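Local coordinates for protein putative dehydrogenase (Amycolatopsis orientalis, PDB 5A9T) that acts as an imine reductase that uses NADPH to convert imines stereoselectively into chiral amines, at residues A[267-272]-A[280-285]. Numbering follows the deposited sequence.
With YLG ((1R)-1-methyl-1,2,3,4-tetrahydroisoquinoline), chain B.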
loop_
_atom_site.group_PDB
_atom_site.type_symbol
_atom_site.label_atom_id
_atom_site.label_comp_id
_atom_site.label_asym_id
_atom_site.label_seq_id
_atom_site.Cartn_x
_atom_site.Cartn_y
_atom_site.Cartn_z
ATOM N N GLU A 267 -16.793 -7.902 -1.740
ATOM C CA GLU A 267 -17.002 -9.372 -1.727
ATOM C C GLU A 267 -16.104 -10.146 -0.798
ATOM O O GLU A 267 -16.582 -11.192 -0.283
ATOM C CB GLU A 267 -16.785 -9.951 -3.148
ATOM C CG GLU A 267 -17.974 -9.597 -4.017
ATOM C CD GLU A 267 -17.763 -9.860 -5.528
ATOM O OE1 GLU A 267 -16.685 -10.319 -5.904
ATOM O OE2 GLU A 267 -18.689 -9.502 -6.286
ATOM N N LEU A 268 -14.854 -9.766 -0.614
ATOM C CA LEU A 268 -14.016 -10.433 0.345
ATOM C C LEU A 268 -14.666 -10.332 1.716
ATOM O O LEU A 268 -14.616 -11.370 2.453
ATOM C CB LEU A 268 -12.560 -9.972 0.546
ATOM C CG LEU A 268 -11.663 -10.096 -0.714
ATOM C CD1 LEU A 268 -10.418 -9.181 -0.704
ATOM C CD2 LEU A 268 -11.259 -11.575 -0.906
ATOM N N LEU A 269 -15.273 -9.175 2.034
ATOM C CA LEU A 269 -15.939 -8.964 3.332
ATOM C C LEU A 269 -17.216 -9.757 3.453
ATOM O O LEU A 269 -17.548 -10.266 4.515
ATOM C CB LEU A 269 -16.120 -7.506 3.661
ATOM C CG LEU A 269 -14.816 -6.647 3.659
ATOM C CD1 LEU A 269 -15.137 -5.316 4.217
ATOM C CD2 LEU A 269 -13.720 -7.312 4.397
ATOM N N ASP A 270 -18.000 -9.774 2.414
ATOM C CA ASP A 270 -19.236 -10.631 2.423
ATOM C C ASP A 270 -18.910 -12.103 2.691
ATOM O O ASP A 270 -19.617 -12.764 3.529
ATOM C CB ASP A 270 -19.820 -10.513 1.008
ATOM C CG ASP A 270 -20.454 -9.106 0.697
ATOM O OD1 ASP A 270 -20.830 -8.304 1.633
ATOM O OD2 ASP A 270 -20.590 -8.804 -0.559
ATOM N N ARG A 271 -17.848 -12.638 2.143
ATOM C CA ARG A 271 -17.387 -14.036 2.420
ATOM C C ARG A 271 -17.122 -14.229 3.929
ATOM O O ARG A 271 -17.484 -15.223 4.581
ATOM C CB ARG A 271 -16.119 -14.355 1.592
ATOM C CG ARG A 271 -15.589 -15.790 1.461
ATOM C CD ARG A 271 -14.396 -15.775 0.480
ATOM N NE ARG A 271 -13.511 -16.884 0.802
ATOM C CZ ARG A 271 -12.209 -16.991 0.470
ATOM N NH1 ARG A 271 -11.500 -16.037 -0.254
ATOM N NH2 ARG A 271 -11.594 -18.085 0.882
ATOM N N ALA A 272 -16.449 -13.265 4.515
ATOM C CA ALA A 272 -16.135 -13.277 5.912
ATOM C C ALA A 272 -17.348 -13.124 6.788
ATOM O O ALA A 272 -17.408 -13.864 7.817
ATOM C CB ALA A 272 -15.137 -12.126 6.201
ATOM N N SER A 280 -16.172 -9.421 14.361
ATOM C CA SER A 280 -14.732 -9.330 14.615
ATOM C C SER A 280 -14.158 -8.107 13.940
ATOM O O SER A 280 -14.841 -7.409 13.205
ATOM C CB SER A 280 -14.053 -10.573 14.110
ATOM O OG SER A 280 -14.527 -11.708 14.790
ATOM N N SER A 281 -12.832 -7.846 14.115
ATOM C CA SER A 281 -12.277 -6.673 13.436
ATOM C C SER A 281 -12.050 -7.014 11.942
ATOM O O SER A 281 -12.130 -8.165 11.538
ATOM C CB SER A 281 -10.906 -6.368 14.071
ATOM O OG SER A 281 -9.970 -7.402 13.662
ATOM N N TYR A 282 -11.736 -5.977 11.193
ATOM C CA TYR A 282 -11.504 -6.091 9.753
ATOM C C TYR A 282 -10.500 -7.174 9.469
ATOM O O TYR A 282 -10.590 -7.953 8.553
ATOM C CB TYR A 282 -10.990 -4.741 9.243
ATOM C CG TYR A 282 -10.776 -4.800 7.743
ATOM C CD1 TYR A 282 -9.601 -5.260 7.169
ATOM C CD2 TYR A 282 -11.771 -4.347 6.882
ATOM C CE1 TYR A 282 -9.447 -5.386 5.816
ATOM C CE2 TYR A 282 -11.614 -4.428 5.540
ATOM C CZ TYR A 282 -10.481 -5.011 4.972
ATOM O OH TYR A 282 -10.377 -5.066 3.601
ATOM N N TYR A 283 -9.433 -7.195 10.286
ATOM C CA TYR A 283 -8.228 -8.017 10.052
ATOM C C TYR A 283 -8.484 -9.493 10.152
ATOM O O TYR A 283 -7.737 -10.281 9.625
ATOM C CB TYR A 283 -7.106 -7.548 11.009
ATOM C CG TYR A 283 -6.934 -6.083 10.947
ATOM C CD1 TYR A 283 -6.337 -5.459 9.835
ATOM C CD2 TYR A 283 -7.495 -5.232 11.905
ATOM C CE1 TYR A 283 -6.308 -4.084 9.724
ATOM C CE2 TYR A 283 -7.443 -3.837 11.764
ATOM C CZ TYR A 283 -6.868 -3.290 10.685
ATOM O OH TYR A 283 -6.787 -1.943 10.551
ATOM N N SER A 284 -9.646 -9.891 10.768
ATOM C CA SER A 284 -10.056 -11.258 10.797
ATOM C C SER A 284 -10.289 -11.912 9.416
ATOM O O SER A 284 -10.228 -13.130 9.315
ATOM C CB SER A 284 -11.305 -11.438 11.630
ATOM O OG SER A 284 -12.435 -10.883 10.983
ATOM N N VAL A 285 -10.422 -11.055 8.407
ATOM C CA VAL A 285 -10.553 -11.552 6.993
ATOM C C VAL A 285 -9.402 -12.428 6.614
ATOM O O VAL A 285 -9.547 -13.366 5.851
ATOM C CB VAL A 285 -10.786 -10.375 6.060
ATOM C CG1 VAL A 285 -9.515 -9.585 5.834
ATOM C CG2 VAL A 285 -11.327 -10.859 4.742
HETATM C C4 YLG B . -10.663 2.000 6.270
HETATM C C14 YLG B . -10.104 0.753 6.542
HETATM C C5 YLG B . -10.055 0.136 7.826
HETATM C C6 YLG B . -9.483 -1.077 8.106
HETATM C C11 YLG B . -8.956 -1.688 6.997
HETATM C C8 YLG B . -9.483 1.216 10.018
HETATM C C10 YLG B . -10.603 0.790 9.021
HETATM C C12 YLG B . -8.980 -1.111 5.702
HETATM C C13 YLG B . -9.575 0.112 5.421
HETATM N N2 YLG B . -11.415 1.939 8.609
HETATM C C3 YLG B . -10.994 2.842 7.566
#
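Leu269 and Tyr282 carry the tight part of this contact, an instructive case of a helix packed behind a pocket-lining tyrosine. In the helical NADPH-dependent reductive aminase-like C-terminal domain, helix 260-274 runs out and the chain returns as a 3-10 segment that begins at Tyr282 and packs on the helix. The two side chains cross at about a right angle. Leu269 CD2 lies 3.7 Å from Tyr282 CE2, and Leu269 CD1 approaches the same ring carbon at 3.9 Å. Tyr282 CG is anti to the backbone N (chi1 -178°), beside the carbonyl carbon. C11 of the bound amine lies over the ring centre, 3.6 Å above the plane, while Leu269 CD2 meets the ring obliquely from the other side of its plane. The phenol OH hydrogen-bonds Asn183 ND2 of the second subunit. Tyr283 adds its OH, 3.7 Å from C6 of the amine.

Packing is looser toward Ala272 and Leu268. Val285 CG2 is anti to its own N and reaches Ala272 CB at 4.3 Å, with Leu268 O also nearby, and Leu186 of the second subunit packs on the valine. The outer helix face, by contrast, holds the partly exposed Glu267 and Asp270. Arg271, also partly exposed, is tied across the subunit interface by salt bridges to Glu260 and Asp258 of the second subunit. Just before the 3-10 segment, Ser281 O accepts two bonds from Ser284: one from N, and one from OG at 2.8 Å, almost in line with the carbonyl (172°).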